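Local atomic coordinates of isomerase/lactonizing enzyme (Agrobacterium tumefaciens, PDB entry 1RVK), a protein that is of unknown function but belongs to the enolase superfamily, binds magnesium, and probably abstracts a proton next to a substrate carboxylate. Residues R12-H18 against G28-V33; D141-L147 against L333-L337; I231-E237 against V254-A260; L240-K244 against E269-A275; A313-H317 against V361-L367. All coordinates share one frame; numbering follows the deposited sequence.

Contact 1: R12-H18 against G28-V33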
# COMPACT_ATOMS: atom_id res chain seq x y z
N ARG A 12 -14.27 5.20 16.02
CA ARG A 12 -13.91 3.81 16.28
C ARG A 12 -14.47 2.87 15.20
O ARG A 12 -15.66 2.91 14.89
CB ARG A 12 -14.46 3.36 17.64
CG ARG A 12 -14.30 4.37 18.76
CD ARG A 12 -15.25 4.05 19.92
NE ARG A 12 -15.44 5.18 20.82
CZ ARG A 12 -14.49 5.67 21.62
NH1 ARG A 12 -13.29 5.11 21.64
NH2 ARG A 12 -14.75 6.71 22.40
N THR A 13 -13.60 2.04 14.64
CA THR A 13 -14.01 1.06 13.64
C THR A 13 -13.86 -0.32 14.29
O THR A 13 -12.93 -0.55 15.06
CB THR A 13 -13.12 1.14 12.37
OG1 THR A 13 -13.57 0.17 11.42
CG2 THR A 13 -11.66 0.87 12.70
N THR A 14 -14.79 -1.21 13.99
CA THR A 14 -14.75 -2.56 14.55
C THR A 14 -14.06 -3.47 13.55
O THR A 14 -14.49 -3.60 12.41
CB THR A 14 -16.17 -3.08 14.82
OG1 THR A 14 -16.81 -2.22 15.76
CG2 THR A 14 -16.12 -4.50 15.37
N THR A 15 -12.99 -4.12 13.99
CA THR A 15 -12.22 -4.98 13.11
C THR A 15 -11.55 -6.13 13.85
O THR A 15 -11.44 -6.11 15.08
CB THR A 15 -11.13 -4.15 12.39
OG1 THR A 15 -10.31 -5.00 11.58
CG2 THR A 15 -10.26 -3.45 13.41
N ARG A 16 -11.11 -7.13 13.10
CA ARG A 16 -10.41 -8.28 13.67
C ARG A 16 -8.95 -8.20 13.28
O ARG A 16 -8.17 -9.11 13.53
CB ARG A 16 -11.03 -9.59 13.17
CG ARG A 16 -12.27 -10.00 13.96
CD ARG A 16 -12.95 -11.22 13.36
NE ARG A 16 -14.00 -11.72 14.24
CZ ARG A 16 -13.78 -12.45 15.33
NH1 ARG A 16 -14.81 -12.85 16.08
NH2 ARG A 16 -12.55 -12.79 15.67
N ARG A 17 -8.58 -7.08 12.66
CA ARG A 17 -7.20 -6.87 12.25
C ARG A 17 -6.40 -6.29 13.41
O ARG A 17 -6.77 -5.27 14.00
CB ARG A 17 -7.17 -5.93 11.04
CG ARG A 17 -5.81 -5.75 10.39
CD ARG A 17 -5.00 -4.68 11.08
NE ARG A 17 -3.79 -4.34 10.33
CZ ARG A 17 -2.94 -3.38 10.68
NH1 ARG A 17 -3.17 -2.65 11.76
NH2 ARG A 17 -1.87 -3.14 9.94
N HIS A 18 -5.30 -6.95 13.74
CA HIS A 18 -4.41 -6.50 14.81
C HIS A 18 -3.02 -6.31 14.21
O HIS A 18 -2.78 -6.67 13.07
CB HIS A 18 -4.30 -7.55 15.92
CG HIS A 18 -5.51 -7.64 16.80
ND1 HIS A 18 -6.72 -8.13 16.36
CD2 HIS A 18 -5.69 -7.30 18.10
CE1 HIS A 18 -7.59 -8.10 17.35
NE2 HIS A 18 -7.00 -7.59 18.41
N GLY A 28 -7.16 -11.36 14.78
CA GLY A 28 -7.33 -11.60 16.20
C GLY A 28 -8.76 -11.37 16.63
O GLY A 28 -9.68 -11.42 15.81
N PRO A 29 -8.99 -11.11 17.92
CA PRO A 29 -10.34 -10.86 18.44
C PRO A 29 -10.95 -9.60 17.83
O PRO A 29 -10.24 -8.67 17.46
CB PRO A 29 -10.12 -10.71 19.94
CG PRO A 29 -8.90 -11.55 20.19
CD PRO A 29 -8.02 -11.20 19.03
N ALA A 30 -12.27 -9.57 17.72
CA ALA A 30 -12.92 -8.38 17.19
C ALA A 30 -12.71 -7.31 18.26
O ALA A 30 -12.89 -7.58 19.46
CB ALA A 30 -14.41 -8.63 16.96
N HIS A 31 -12.30 -6.13 17.85
CA HIS A 31 -12.09 -5.03 18.79
C HIS A 31 -12.27 -3.70 18.08
O HIS A 31 -12.35 -3.65 16.85
CB HIS A 31 -10.69 -5.11 19.43
CG HIS A 31 -9.56 -4.93 18.46
ND1 HIS A 31 -8.33 -4.44 18.85
CD2 HIS A 31 -9.45 -5.23 17.14
CE1 HIS A 31 -7.51 -4.43 17.81
NE2 HIS A 31 -8.17 -4.90 16.76
N GLN A 32 -12.35 -2.63 18.85
CA GLN A 32 -12.53 -1.31 18.25
C GLN A 32 -11.19 -0.59 18.16
O GLN A 32 -10.45 -0.49 19.13
CB GLN A 32 -13.54 -0.50 19.05
CG GLN A 32 -14.96 -1.04 18.91
CD GLN A 32 -16.02 -0.08 19.43
OE1 GLN A 32 -17.21 -0.35 19.33
NE2 GLN A 32 -15.58 1.04 19.98
N VAL A 33 -10.90 -0.10 16.96
CA VAL A 33 -9.65 0.60 16.69
C VAL A 33 -9.95 2.04 16.27
O VAL A 33 -10.87 2.29 15.50
CB VAL A 33 -8.88 -0.10 15.55
CG1 VAL A 33 -7.62 0.68 15.21
CG2 VAL A 33 -8.53 -1.52 15.97
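Thr13 and Val33 exchange two backbone hydrogen bonds, Thr13 N to Val33 O at 2.9 Å and Val33 N to Thr13 O at 2.8 Å, and Thr15 with His31 repeats the pattern. Between these hydrogen-bonded pairs lies the non-hydrogen-bonded pair of Thr14 and Gln32. At the corner, where the chain turns at Arg16 and Pro29 into a separate two-stranded sheet, Gly28 N donates to Arg16 O. The corner also has a side-chain bond: His31 NE2 donates to Arg17 O at 3.1 Å, straight from the donor's ring plane but well above the carbonyl plane.

Strands 3-15 and 30-42 belong to the three-stranded antiparallel sheet of the N-terminal capping domain of the enolase superfamily. Thr15 OG1 accepts from Arg17 N, an ST turn at the corner.

Aromatic packing is supplied by the His18 and His31 rings, an offset stack with centroids 3.7 Å apart and planes within 3°. A chi1 of 64° sets the His31 ring between its backbone N and carbonyl carbon, with His18 over one face and Val33 CG2 over the opposite one. Thr15 CG2 meets Val33 CG2 at 3.6 Å. Thr13 turns its hydroxyl to Asp344, outside the hairpin.

Contact 2: D141-L147 against L333-L337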
# COMPACT_ATOMS: atom_id res chain seq x y z
N ASP A 141 1.86 -16.58 10.99
CA ASP A 141 1.53 -16.55 12.40
C ASP A 141 1.73 -17.92 13.03
O ASP A 141 2.41 -18.78 12.47
CB ASP A 141 0.08 -16.08 12.60
CG ASP A 141 -0.91 -16.85 11.74
OD1 ASP A 141 -0.89 -18.09 11.75
OD2 ASP A 141 -1.74 -16.19 11.06
N GLU A 142 1.15 -18.11 14.21
CA GLU A 142 1.25 -19.38 14.91
C GLU A 142 -0.15 -19.87 15.26
O GLU A 142 -0.36 -20.60 16.24
CB GLU A 142 2.11 -19.21 16.17
CG GLU A 142 3.57 -18.89 15.85
CD GLU A 142 4.41 -18.65 17.08
OE1 GLU A 142 4.30 -17.57 17.69
OE2 GLU A 142 5.19 -19.56 17.45
N LEU A 143 -1.11 -19.46 14.43
CA LEU A 143 -2.52 -19.83 14.59
C LEU A 143 -2.81 -21.12 13.84
O LEU A 143 -2.65 -21.19 12.62
CB LEU A 143 -3.42 -18.72 14.05
CG LEU A 143 -3.62 -17.44 14.87
CD1 LEU A 143 -2.33 -17.03 15.55
CD2 LEU A 143 -4.12 -16.33 13.96
N GLU A 144 -3.25 -22.14 14.57
CA GLU A 144 -3.57 -23.42 13.96
C GLU A 144 -4.59 -23.23 12.84
O GLU A 144 -5.66 -22.64 13.06
CB GLU A 144 -4.11 -24.37 15.02
CG GLU A 144 -4.14 -25.83 14.60
CD GLU A 144 -4.51 -26.74 15.75
OE1 GLU A 144 -3.85 -26.67 16.81
OE2 GLU A 144 -5.46 -27.54 15.60
N GLY A 145 -4.27 -23.70 11.64
CA GLY A 145 -5.17 -23.57 10.52
C GLY A 145 -5.11 -22.21 9.84
O GLY A 145 -5.77 -21.99 8.81
N GLY A 146 -4.34 -21.29 10.40
CA GLY A 146 -4.21 -19.97 9.82
C GLY A 146 -3.06 -19.94 8.83
O GLY A 146 -3.21 -20.38 7.69
N LEU A 147 -1.92 -19.41 9.27
CA LEU A 147 -0.72 -19.35 8.44
C LEU A 147 0.45 -19.78 9.33
O LEU A 147 1.48 -19.12 9.40
CB LEU A 147 -0.50 -17.92 7.92
CG LEU A 147 -1.57 -17.42 6.94
CD1 LEU A 147 -1.34 -15.96 6.60
CD2 LEU A 147 -1.55 -18.27 5.67
N LEU A 333 -4.64 -10.42 3.11
CA LEU A 333 -5.61 -11.50 3.24
C LEU A 333 -5.21 -12.60 4.23
O LEU A 333 -4.02 -12.85 4.46
CB LEU A 333 -5.82 -12.15 1.86
CG LEU A 333 -6.79 -11.58 0.82
CD1 LEU A 333 -7.08 -10.11 1.04
CD2 LEU A 333 -6.20 -11.83 -0.56
N HIS A 334 -6.21 -13.26 4.79
CA HIS A 334 -6.00 -14.34 5.76
C HIS A 334 -7.23 -15.24 5.73
O HIS A 334 -8.36 -14.77 5.59
CB HIS A 334 -5.80 -13.75 7.16
CG HIS A 334 -5.30 -14.74 8.16
ND1 HIS A 334 -6.09 -15.74 8.70
CD2 HIS A 334 -4.07 -14.90 8.72
CE1 HIS A 334 -5.37 -16.47 9.53
NE2 HIS A 334 -4.14 -15.98 9.56
N PRO A 335 -7.03 -16.56 5.86
CA PRO A 335 -8.20 -17.45 5.84
C PRO A 335 -9.27 -17.16 6.89
O PRO A 335 -10.44 -17.47 6.68
CB PRO A 335 -7.58 -18.85 5.99
CG PRO A 335 -6.24 -18.58 6.66
CD PRO A 335 -5.78 -17.32 5.98
N PHE A 336 -8.89 -16.57 8.01
CA PHE A 336 -9.87 -16.27 9.06
C PHE A 336 -10.66 -15.00 8.81
O PHE A 336 -11.64 -14.74 9.50
CB PHE A 336 -9.18 -16.14 10.43
CG PHE A 336 -8.44 -17.38 10.87
CD1 PHE A 336 -8.56 -18.57 10.18
CD2 PHE A 336 -7.63 -17.34 12.00
CE1 PHE A 336 -7.88 -19.72 10.60
CE2 PHE A 336 -6.95 -18.47 12.43
CZ PHE A 336 -7.08 -19.66 11.72
N LEU A 337 -10.24 -14.22 7.82
CA LEU A 337 -10.91 -12.95 7.53
C LEU A 337 -11.56 -12.91 6.16
O LEU A 337 -11.10 -13.55 5.21
CB LEU A 337 -9.91 -11.80 7.66
CG LEU A 337 -9.12 -11.71 8.96
CD1 LEU A 337 -8.09 -10.58 8.87
CD2 LEU A 337 -10.08 -11.46 10.12
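His334 NE2 donates to Asp141 OD2 at 2.8 Å, a His-carboxylate hydrogen bond that joins two loops of the barrel domain, one following strand 130-137 and the other following strand 328-333. The oxygen lies close to the imidazole plane, while the carboxylate is turned 43° from the ring.

With chi1 at 50°, Asp141 holds CG between its backbone N and carbonyl carbon, and this curls the carboxylate over its own loop. There OD1 accepts from Leu143 N, closing an Asx turn, and from Leu147 N, the two donors arriving from opposite faces. His334 swings CG away from its backbone N (chi1 -168°), and its ND1 accepts from Phe336 N at 3.0 Å, in the ring plane. Both ring nitrogens are thus engaged, which fixes the imidazole's rotation.

Leu147 runs antiparallel to the imidazole side chain, bringing CD1 to 3.6 Å from His334 CD2. Phe336 reaches under the type II turn from Leu143 to Gly146: Leu143 CD2 lies obliquely to its ring, 3.9 Å from Phe336 CE2, and Phe336 CZ comes within 3.5 Å of Gly146 N. At the ring's edge, near its plane, Glu144 O lies 3.6 Å from Phe336 CZ.

Contact 3: I231-E237 against V254-A260. With MG (magnesium ion), chain B.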
# COMPACT_ATOMS: atom_id res chain seq x y z
N ILE A 231 11.07 -11.18 -5.87
CA ILE A 231 11.40 -11.29 -4.46
C ILE A 231 11.33 -9.85 -4.00
O ILE A 231 11.88 -8.95 -4.64
CB ILE A 231 12.82 -11.90 -4.26
CG1 ILE A 231 13.13 -12.00 -2.76
CG2 ILE A 231 13.87 -11.08 -5.00
CD1 ILE A 231 14.45 -12.69 -2.45
N GLU A 232 10.61 -9.62 -2.91
CA GLU A 232 10.39 -8.27 -2.40
C GLU A 232 10.99 -7.97 -1.03
O GLU A 232 10.76 -8.70 -0.07
CB GLU A 232 8.88 -8.02 -2.38
CG GLU A 232 8.43 -6.63 -1.97
CD GLU A 232 6.93 -6.50 -2.04
OE1 GLU A 232 6.31 -7.14 -2.92
OE2 GLU A 232 6.35 -5.75 -1.24
N GLU A 233 11.74 -6.88 -0.96
CA GLU A 233 12.37 -6.39 0.27
C GLU A 233 12.88 -7.48 1.22
O GLU A 233 12.42 -7.60 2.35
CB GLU A 233 11.37 -5.48 1.01
CG GLU A 233 11.95 -4.68 2.16
CD GLU A 233 11.00 -3.61 2.70
OE1 GLU A 233 11.42 -2.85 3.59
OE2 GLU A 233 9.83 -3.53 2.24
N PRO A 234 13.86 -8.28 0.77
CA PRO A 234 14.35 -9.32 1.67
C PRO A 234 15.47 -8.83 2.59
O PRO A 234 15.91 -9.55 3.49
CB PRO A 234 14.84 -10.40 0.71
CG PRO A 234 15.42 -9.57 -0.40
CD PRO A 234 14.39 -8.46 -0.59
N MSE A 235 15.93 -7.60 2.37
CA MSE A 235 17.01 -7.03 3.18
C MSE A 235 16.66 -5.60 3.59
O MSE A 235 15.74 -5.00 3.04
CB MSE A 235 18.32 -7.02 2.39
CG MSE A 235 18.73 -8.38 1.82
SE MSE A 235 20.31 -8.25 0.68
CE MSE A 235 19.57 -7.09 -0.68
N ASP A 236 17.41 -5.05 4.55
CA ASP A 236 17.17 -3.69 5.01
C ASP A 236 17.35 -2.73 3.83
O ASP A 236 18.46 -2.56 3.32
CB ASP A 236 18.14 -3.35 6.15
CG ASP A 236 17.77 -2.06 6.87
OD1 ASP A 236 17.97 -1.99 8.10
OD2 ASP A 236 17.28 -1.13 6.21
N GLU A 237 16.25 -2.11 3.40
CA GLU A 237 16.30 -1.19 2.27
C GLU A 237 17.15 0.06 2.45
O GLU A 237 17.33 0.83 1.51
CB GLU A 237 14.88 -0.80 1.86
CG GLU A 237 14.15 -1.91 1.13
CD GLU A 237 12.79 -1.49 0.63
OE1 GLU A 237 12.17 -2.27 -0.13
OE2 GLU A 237 12.35 -0.38 0.98
N VAL A 254 14.17 -8.52 -8.58
CA VAL A 254 14.11 -7.91 -7.27
C VAL A 254 13.27 -6.65 -7.44
O VAL A 254 13.54 -5.84 -8.33
CB VAL A 254 15.52 -7.51 -6.77
CG1 VAL A 254 15.41 -6.68 -5.49
CG2 VAL A 254 16.34 -8.76 -6.51
N VAL A 255 12.25 -6.48 -6.60
CA VAL A 255 11.39 -5.30 -6.68
C VAL A 255 11.59 -4.44 -5.44
O VAL A 255 11.66 -4.96 -4.33
CB VAL A 255 9.90 -5.69 -6.77
CG1 VAL A 255 9.04 -4.45 -6.93
CG2 VAL A 255 9.69 -6.62 -7.95
N GLY A 256 11.70 -3.13 -5.64
CA GLY A 256 11.90 -2.23 -4.52
C GLY A 256 12.21 -0.82 -5.00
O GLY A 256 12.29 -0.59 -6.20
N PRO A 257 12.38 0.14 -4.08
CA PRO A 257 12.27 -0.03 -2.64
C PRO A 257 10.85 0.31 -2.17
O PRO A 257 10.23 1.23 -2.69
CB PRO A 257 13.29 0.96 -2.11
CG PRO A 257 13.11 2.12 -3.05
CD PRO A 257 12.92 1.47 -4.42
N GLU A 258 10.34 -0.44 -1.20
CA GLU A 258 9.00 -0.15 -0.72
C GLU A 258 8.98 0.85 0.43
O GLU A 258 8.28 1.86 0.37
CB GLU A 258 8.28 -1.41 -0.26
CG GLU A 258 6.86 -1.12 0.20
CD GLU A 258 6.18 -2.30 0.83
OE1 GLU A 258 6.05 -3.33 0.15
OE2 GLU A 258 5.78 -2.21 2.01
N SER A 259 9.74 0.55 1.48
CA SER A 259 9.75 1.39 2.68
C SER A 259 10.79 2.50 2.77
O SER A 259 10.65 3.40 3.58
CB SER A 259 9.88 0.50 3.92
OG SER A 259 11.12 -0.19 3.95
N ALA A 260 11.83 2.43 1.94
CA ALA A 260 12.87 3.45 1.97
C ALA A 260 12.31 4.87 1.87
O ALA A 260 11.35 5.11 1.13
CB ALA A 260 13.88 3.20 0.85
MG MG B . 6.05 -5.30 0.86
O HOH W 1 8.21 -5.22 1.41
O HOH W 2 5.44 -4.63 2.96
O HOH W 3 3.83 -5.78 0.56
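Glu237 reaches across to the loop after strand 254-256 and binds three successive backbone N-H groups with one carboxylate. Its CB points toward that loop, and CG stands anti to the carbonyl carbon (chi1 -74°), from where the chain runs out extended. CD lies 3.6 Å from Pro257 CA. Beyond it OE1 accepts from Glu258 N at 2.8 Å, on the syn side and slightly out of the carboxylate plane. OE2 accepts from Ala260 N at 3.0 Å, nearly along its C-O axis, and takes a weak bond from Ser259 N. These bonds hold the loop that carries Glu258, making Glu237 a second-shell residue of the metal site.

Glu233 braces the same loop: its OE1 accepts from Ser259 OG at 2.7 Å, while OE2 receives a hydrogen bond from a magnesium-bound water. Glu232 OE2 and Glu258 OE1 sit 2.8 Å apart because both bind the magnesium, their carboxylates turned 68° to each other. The crowding of negative charge is probably eased by the metal, by Lys169, which forms a salt bridge with Glu232, and by Arg280, which donates to Glu258. Asp206 and three waters complete the coordination. Parallel pairing of Ile231 with Val254 and Glu232 with Val255 joins the strands; Glu232 ends one, and Glu258 comes from the loop just beyond the other, giving the magnesium site at the C-terminal strand ends of an enolase-superfamily barrel.

Contact 4: L240-K244 against E269-A275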
# COMPACT_ATOMS: atom_id res chain seq x y z
N LEU A 240 21.33 0.42 0.01
CA LEU A 240 21.22 0.40 -1.44
C LEU A 240 22.24 -0.57 -2.03
O LEU A 240 21.92 -1.33 -2.95
CB LEU A 240 21.49 1.81 -1.99
CG LEU A 240 21.46 2.01 -3.50
CD1 LEU A 240 20.03 1.89 -3.99
CD2 LEU A 240 22.02 3.38 -3.85
N SER A 241 23.45 -0.55 -1.50
CA SER A 241 24.52 -1.42 -1.98
C SER A 241 24.20 -2.90 -1.87
O SER A 241 24.61 -3.69 -2.73
CB SER A 241 25.83 -1.12 -1.25
OG SER A 241 26.45 0.04 -1.78
N SER A 242 23.49 -3.29 -0.82
CA SER A 242 23.13 -4.69 -0.64
C SER A 242 22.19 -5.13 -1.76
O SER A 242 22.24 -6.27 -2.21
CB SER A 242 22.47 -4.90 0.71
OG SER A 242 23.41 -4.74 1.76
N TYR A 243 21.33 -4.22 -2.21
CA TYR A 243 20.39 -4.55 -3.27
C TYR A 243 21.08 -4.62 -4.63
O TYR A 243 20.70 -5.42 -5.49
CB TYR A 243 19.23 -3.56 -3.29
CG TYR A 243 18.17 -3.93 -2.29
CD1 TYR A 243 18.35 -3.67 -0.92
CD2 TYR A 243 17.03 -4.62 -2.68
CE1 TYR A 243 17.41 -4.10 0.02
CE2 TYR A 243 16.08 -5.05 -1.75
CZ TYR A 243 16.28 -4.79 -0.41
OH TYR A 243 15.36 -5.24 0.51
N LYS A 244 22.09 -3.78 -4.84
CA LYS A 244 22.83 -3.81 -6.10
C LYS A 244 23.50 -5.18 -6.17
O LYS A 244 23.48 -5.86 -7.21
CB LYS A 244 23.89 -2.70 -6.12
CG LYS A 244 23.31 -1.30 -6.06
CD LYS A 244 24.37 -0.24 -5.78
CE LYS A 244 25.36 -0.11 -6.93
NZ LYS A 244 26.38 0.96 -6.66
N GLU A 269 17.55 7.05 -7.45
CA GLU A 269 18.87 6.52 -7.12
C GLU A 269 18.89 5.00 -7.27
O GLU A 269 19.91 4.43 -7.68
CB GLU A 269 19.26 6.92 -5.70
CG GLU A 269 19.20 8.43 -5.45
CD GLU A 269 20.08 9.23 -6.40
OE1 GLU A 269 19.88 10.46 -6.49
OE2 GLU A 269 20.98 8.64 -7.04
N TRP A 270 17.78 4.34 -6.93
CA TRP A 270 17.71 2.90 -7.07
C TRP A 270 17.81 2.51 -8.54
O TRP A 270 18.42 1.49 -8.88
CB TRP A 270 16.42 2.35 -6.45
CG TRP A 270 16.54 2.15 -4.96
CD1 TRP A 270 16.86 3.09 -4.02
CD2 TRP A 270 16.39 0.91 -4.26
NE1 TRP A 270 16.93 2.51 -2.78
CE2 TRP A 270 16.64 1.17 -2.89
CE3 TRP A 270 16.06 -0.40 -4.64
CZ2 TRP A 270 16.59 0.17 -1.91
CZ3 TRP A 270 16.00 -1.39 -3.67
CH2 TRP A 270 16.26 -1.09 -2.32
N ILE A 271 17.25 3.33 -9.42
CA ILE A 271 17.32 3.05 -10.85
C ILE A 271 18.74 3.29 -11.35
O ILE A 271 19.31 2.46 -12.06
CB ILE A 271 16.34 3.94 -11.65
CG1 ILE A 271 14.89 3.56 -11.32
CG2 ILE A 271 16.59 3.79 -13.15
CD1 ILE A 271 13.85 4.40 -12.03
N LYS A 272 19.30 4.43 -10.97
CA LYS A 272 20.64 4.82 -11.40
C LYS A 272 21.71 3.82 -10.98
O LYS A 272 22.65 3.56 -11.74
CB LYS A 272 20.97 6.20 -10.82
CG LYS A 272 22.28 6.81 -11.33
CD LYS A 272 22.25 6.98 -12.84
CE LYS A 272 23.40 7.84 -13.33
NZ LYS A 272 23.24 9.27 -12.93
N ALA A 273 21.56 3.26 -9.79
CA ALA A 273 22.54 2.31 -9.27
C ALA A 273 22.24 0.86 -9.65
O ALA A 273 23.03 -0.03 -9.35
CB ALA A 273 22.64 2.43 -7.76
N GLY A 274 21.10 0.63 -10.30
CA GLY A 274 20.72 -0.71 -10.68
C GLY A 274 20.48 -1.59 -9.47
O GLY A 274 20.87 -2.76 -9.46
N ALA A 275 19.82 -1.04 -8.46
CA ALA A 275 19.54 -1.76 -7.22
C ALA A 275 18.31 -2.66 -7.29
O ALA A 275 18.07 -3.46 -6.38
CB ALA A 275 19.40 -0.78 -6.07
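Leu240 CD1 sits over one face of the Trp270 indole, 3.4 Å from the centroid of its five-membered ring and 11° off the normal, a well-centred CH-pi contact. The leucine holds CG opposite its backbone N (chi1 179°), which extends the side chain across to the neighbouring helix. Ala275 CB lies over the same indole face and is 3.4 Å from Leu240 CD1, so the two methyls lie side by side on that face.

The aromatic pair meets differently. Trp270 CH2 lies over a face of the Tyr243 ring, 3.4 Å from Tyr243 CG, but the planes are inclined at 51° and the contact is neither a stack nor edge-to-face. Tyr243 sends its hydroxyl to Met235 O, in the loop after strand 230-232.

Helices 240-249 and 263-272 are successive outer helices of the beta/alpha barrel, and the second ends at this interface in a Schellman motif. Gly274 supplies the positive phi, and the reversal brings Ala275 back to the first helix, its CA 4.0 Å from Lys244 CA.

Among the remaining apolar contacts, Leu240 CD2 meets Ala273 CB at 4.1 Å. Lys244, bent at chi3, brings its CD to 3.7 Å from Ala273 CB.

Contact 5: A313-H317 against V361-L367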
# COMPACT_ATOMS: atom_id res chain seq x y z
N ALA A 313 -8.55 2.92 -2.20
CA ALA A 313 -8.75 3.83 -3.32
C ALA A 313 -7.55 4.64 -3.78
O ALA A 313 -7.28 4.72 -4.98
CB ALA A 313 -9.91 4.77 -3.00
N MSE A 314 -6.84 5.26 -2.85
CA MSE A 314 -5.69 6.09 -3.21
C MSE A 314 -4.69 5.38 -4.11
O MSE A 314 -4.20 5.95 -5.09
CB MSE A 314 -4.99 6.61 -1.96
CG MSE A 314 -4.50 5.53 -1.02
SE MSE A 314 -3.94 6.30 0.68
CE MSE A 314 -2.99 4.76 1.37
N ASN A 315 -4.39 4.12 -3.80
CA ASN A 315 -3.45 3.36 -4.60
C ASN A 315 -4.10 2.82 -5.87
O ASN A 315 -3.45 2.76 -6.92
CB ASN A 315 -2.86 2.21 -3.78
CG ASN A 315 -1.89 2.69 -2.74
OD1 ASN A 315 -0.88 3.33 -3.06
ND2 ASN A 315 -2.18 2.41 -1.47
N LEU A 316 -5.37 2.44 -5.79
CA LEU A 316 -6.08 1.93 -6.95
C LEU A 316 -6.14 2.97 -8.06
O LEU A 316 -5.99 2.65 -9.24
CB LEU A 316 -7.50 1.50 -6.57
CG LEU A 316 -8.38 0.94 -7.70
CD1 LEU A 316 -7.69 -0.26 -8.35
CD2 LEU A 316 -9.74 0.53 -7.14
N HIS A 317 -6.35 4.23 -7.69
CA HIS A 317 -6.43 5.28 -8.70
C HIS A 317 -5.09 5.52 -9.40
O HIS A 317 -5.06 5.83 -10.59
CB HIS A 317 -6.96 6.57 -8.07
CG HIS A 317 -8.45 6.58 -7.90
ND1 HIS A 317 -9.30 7.09 -8.86
CD2 HIS A 317 -9.24 6.07 -6.93
CE1 HIS A 317 -10.55 6.90 -8.48
NE2 HIS A 317 -10.55 6.28 -7.32
N VAL A 361 -12.53 -0.15 -10.93
CA VAL A 361 -12.53 1.14 -10.25
C VAL A 361 -13.94 1.70 -10.21
O VAL A 361 -14.59 1.86 -11.25
CB VAL A 361 -11.62 2.16 -10.96
CG1 VAL A 361 -11.44 3.40 -10.07
CG2 VAL A 361 -10.27 1.53 -11.28
N PRO A 362 -14.45 2.00 -9.01
CA PRO A 362 -15.80 2.55 -8.87
C PRO A 362 -15.99 3.82 -9.69
O PRO A 362 -15.07 4.63 -9.81
CB PRO A 362 -15.92 2.81 -7.38
CG PRO A 362 -15.05 1.74 -6.78
CD PRO A 362 -13.84 1.79 -7.68
N ASP A 363 -17.17 3.98 -10.26
CA ASP A 363 -17.46 5.17 -11.05
C ASP A 363 -18.06 6.21 -10.10
O ASP A 363 -19.23 6.59 -10.23
CB ASP A 363 -18.45 4.85 -12.17
CG ASP A 363 -18.51 5.94 -13.22
OD1 ASP A 363 -19.37 5.85 -14.13
OD2 ASP A 363 -17.69 6.88 -13.15
N ARG A 364 -17.26 6.63 -9.13
CA ARG A 364 -17.69 7.62 -8.14
C ARG A 364 -16.65 8.74 -8.14
O ARG A 364 -15.48 8.50 -8.42
CB ARG A 364 -17.79 6.98 -6.75
CG ARG A 364 -18.78 5.81 -6.68
CD ARG A 364 -19.12 5.45 -5.23
NE ARG A 364 -18.05 4.74 -4.53
CZ ARG A 364 -17.94 3.42 -4.47
NH1 ARG A 364 -18.83 2.64 -5.07
NH2 ARG A 364 -16.93 2.87 -3.80
N PRO A 365 -17.07 9.98 -7.84
CA PRO A 365 -16.18 11.14 -7.80
C PRO A 365 -15.07 11.11 -6.75
O PRO A 365 -15.20 10.49 -5.70
CB PRO A 365 -17.14 12.31 -7.61
CG PRO A 365 -18.24 11.70 -6.81
CD PRO A 365 -18.45 10.37 -7.49
N GLY A 366 -13.97 11.81 -7.05
CA GLY A 366 -12.85 11.85 -6.14
C GLY A 366 -12.20 10.48 -6.04
O GLY A 366 -12.06 9.78 -7.05
N LEU A 367 -11.81 10.09 -4.83
CA LEU A 367 -11.19 8.79 -4.62
C LEU A 367 -12.26 7.70 -4.66
O LEU A 367 -11.95 6.51 -4.67
CB LEU A 367 -10.46 8.75 -3.27
CG LEU A 367 -9.22 9.65 -3.18
CD1 LEU A 367 -8.74 9.71 -1.75
CD2 LEU A 367 -8.14 9.11 -4.11
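Leu367 O receives a weak hydrogen bond from His317 NE2 at 3.0 Å, its N-H...O angle only 130°. The same oxygen touches Ala313 CB at 3.2 Å, so one carbonyl meets two residues a helical turn apart. On the far side of the imidazole, ND1 has the firmer partner, the backbone N of Tyr121, and the weak bond to Leu367 O adds to it. His317 CG lies anti to the carbonyl carbon (chi1 -80°), and the ring reaches into the curve of the 361-367 loop, where CE1 comes 3.6 Å from Gly366 O.

Helix 313-321 follows strand 306-308 in the barrel domain, and the loop follows strand 358-360. The contact therefore packs a barrel helix against the chain on its way to the C-terminal helix 373-378. The loop has its own tie to the N-terminal part of the chain, for Leu367 N donates to Asp110.

Val361 splits its two methyls between neighbours on the helix. CG1 lies over a face of the His317 ring, 4.3 Å from the centroid and 26° off the normal, a CH-pi contact, while CG2 meets Leu316 CG at 4.1 Å. Leu367 packs its CB on Ala313 CB.

From the N terminus, contact 1 closes first, a short hairpin in the capping domain. Contact 2 then opens after strand 130-137 and closes only after strand 328-333, bringing the two ends of the barrel's parallel strand series together; it touches contact 1 where Leu337 packs on Arg16. Contacts 3 and 4 both lie within that long loop and cross each other, one joining adjacent strands and the metal loops, the other the helices outside them; Met235 and Tyr243 link the two. Contact 5 opens before contact 2 closes and ends beyond it, so these also cross, tying a barrel helix to the segment that leads to the C-terminal helix.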